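Local coordinates for putative uncharacterized protein (Ustilago maydis, PDB 4GNX) that probably serves as the small subunit of replication protein A, the heterotrimer that binds single-stranded DNA, at residues G43-A48 with S72-N77. Numbering follows the deposited sequence.
Sequences GNVEIA and SSFQAN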
loop_
_atom_site.group_PDB
_atom_site.type_symbol
_atom_site.label_atom_id
_atom_site.label_comp_id
_atom_site.label_asym_id
_atom_site.label_seq_id
_atom_site.Cartn_x
_atom_site.Cartn_y
_atom_site.Cartn_z
ATOM N N GLY A 43 -20.101 13.954 13.331
ATOM C CA GLY A 43 -20.709 14.746 14.391
ATOM C C GLY A 43 -20.089 16.116 14.566
ATOM O O GLY A 43 -18.927 16.313 14.289
ATOM N N ASN A 44 -20.887 17.066 15.037
ATOM C CA ASN A 44 -20.446 18.446 15.182
ATOM C C ASN A 44 -20.010 18.711 16.609
ATOM O O ASN A 44 -20.417 17.986 17.511
ATOM C CB ASN A 44 -21.546 19.406 14.730
ATOM C CG ASN A 44 -21.709 19.454 13.207
ATOM O OD1 ASN A 44 -22.643 20.055 12.707
ATOM N ND2 ASN A 44 -20.797 18.828 12.472
ATOM N N VAL A 45 -19.149 19.715 16.798
ATOM C CA VAL A 45 -18.479 19.979 18.081
ATOM C C VAL A 45 -18.310 21.488 18.249
ATOM O O VAL A 45 -17.858 22.174 17.319
ATOM C CB VAL A 45 -17.075 19.321 18.162
ATOM C CG1 VAL A 45 -16.373 19.681 19.461
ATOM C CG2 VAL A 45 -17.173 17.818 18.084
ATOM N N GLU A 46 -18.653 21.992 19.438
ATOM C CA GLU A 46 -18.573 23.421 19.734
ATOM C C GLU A 46 -17.213 23.703 20.369
ATOM O O GLU A 46 -16.883 23.119 21.399
ATOM C CB GLU A 46 -19.688 23.786 20.700
ATOM C CG GLU A 46 -20.641 24.872 20.227
ATOM C CD GLU A 46 -21.850 25.030 21.153
ATOM O OE1 GLU A 46 -21.695 24.884 22.387
ATOM O OE2 GLU A 46 -22.967 25.305 20.655
ATOM N N ILE A 47 -16.409 24.570 19.754
ATOM C CA ILE A 47 -15.082 24.893 20.306
ATOM C C ILE A 47 -14.980 26.362 20.731
ATOM O O ILE A 47 -15.316 27.264 19.969
ATOM C CB ILE A 47 -13.945 24.596 19.305
ATOM C CG1 ILE A 47 -14.231 23.322 18.495
ATOM C CG2 ILE A 47 -12.600 24.538 20.030
ATOM C CD1 ILE A 47 -13.224 22.208 18.688
ATOM N N ALA A 48 -14.526 26.589 21.956
ATOM C CA ALA A 48 -14.336 27.931 22.475
ATOM C C ALA A 48 -12.922 28.333 22.128
ATOM O O ALA A 48 -11.953 27.703 22.561
ATOM C CB ALA A 48 -14.573 27.986 23.977
ATOM N N SER A 72 -20.215 18.125 24.901
ATOM C CA SER A 72 -19.224 18.151 23.823
ATOM C C SER A 72 -18.807 19.592 23.446
ATOM O O SER A 72 -18.950 20.032 22.290
ATOM C CB SER A 72 -19.749 17.370 22.609
ATOM O OG SER A 72 -20.863 18.009 22.027
ATOM N N SER A 73 -18.315 20.314 24.454
ATOM C CA SER A 73 -17.825 21.685 24.313
ATOM C C SER A 73 -16.337 21.575 24.577
ATOM O O SER A 73 -15.836 20.476 24.825
ATOM C CB SER A 73 -18.513 22.635 25.318
ATOM O OG SER A 73 -18.626 23.983 24.847
ATOM N N PHE A 74 -15.626 22.699 24.555
ATOM C CA PHE A 74 -14.197 22.624 24.326
ATOM C C PHE A 74 -13.366 23.880 24.483
ATOM O O PHE A 74 -13.587 24.833 23.747
ATOM C CB PHE A 74 -14.081 22.292 22.894
ATOM C CG PHE A 74 -13.263 21.134 22.656
ATOM C CD1 PHE A 74 -13.863 19.923 22.380
ATOM C CD2 PHE A 74 -11.892 21.242 22.726
ATOM C CE1 PHE A 74 -13.101 18.813 22.144
ATOM C CE2 PHE A 74 -11.113 20.137 22.498
ATOM C CZ PHE A 74 -11.719 18.919 22.200
ATOM N N GLN A 75 -12.373 23.871 25.370
ATOM C CA GLN A 75 -11.541 25.059 25.552
ATOM C C GLN A 75 -10.274 24.884 24.722
ATOM O O GLN A 75 -9.391 24.138 25.120
ATOM C CB GLN A 75 -11.252 25.352 27.053
ATOM C CG GLN A 75 -10.526 26.674 27.368
ATOM C CD GLN A 75 -10.863 27.311 28.741
ATOM O OE1 GLN A 75 -11.349 26.643 29.670
ATOM N NE2 GLN A 75 -10.595 28.625 28.871
ATOM N N ALA A 76 -10.201 25.563 23.571
ATOM C CA ALA A 76 -9.026 25.486 22.699
ATOM C C ALA A 76 -7.768 25.973 23.399
ATOM O O ALA A 76 -7.762 27.053 23.966
ATOM C CB ALA A 76 -9.244 26.266 21.398
ATOM N N ASN A 77 -6.715 25.158 23.353
ATOM C CA ASN A 77 -5.386 25.558 23.800
ATOM C C ASN A 77 -4.623 26.067 22.572
ATOM O O ASN A 77 -4.232 27.233 22.513
ATOM C CB ASN A 77 -4.656 24.401 24.523
ATOM C CG ASN A 77 -5.246 24.075 25.925
ATOM O OD1 ASN A 77 -5.773 24.950 26.634
ATOM N ND2 ASN A 77 -5.124 22.811 26.340
#
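The carbonyl O of Phe-74 is the best-held polar atom here, gripped by one hydrogen bond, from Ala-48 N at 2.7 Å, which arrives nearly along the C=O axis. Segment 72-77 gives a bond back two residues on: Ala-76 N donates to Ala-48 O at 2.9 Å, again nearly along the C=O axis. Ala-48 thus gives and takes on the two sides of Gln-75, the signature of a parallel bridge. Towards the start of both segments the pairing loosens. Glu-46 N reaches Ser-72 O only in a weak bond of 3.5 Å, and Glu-46 O meets Ser-73 CA in a CA-H...O contact instead of bonding to Phe-74 N. The axes of strands 44-48 and 73-76 run in the same general direction, 33° apart.

Apolar groups fill one side of this seam. Ile-47 and Phe-74 lie side by side: Ile-47 CG2, anti to its backbone N, touches Phe-74 CB at 3.9 Å, while Ile-47 CD1 sits 4.1 Å above the plane of the Phe-74 ring, displaced toward its rim. The side chains of Val-45 and Phe-74 cross obliquely, Val-45 CG1 lying 3.9 Å from Phe-74 CD1. Further along, Ile-47 CG2 also packs on Ala-76 CB. On the other side, Glu-46, Ser-73 and Gln-75 lie at the more exposed surface.

The arrangement closes a curled sheet, as in the OB-fold barrel of this family. Strand 44-48 bonds antiparallel to strand 34-39 and strand 73-81 to strand 60-68; Val-21 and Ile-23 of strand 20-31 meet the Phe-74 side chain, and Val-63 of strand 60-68 touches both Ile-47 and Ala-76.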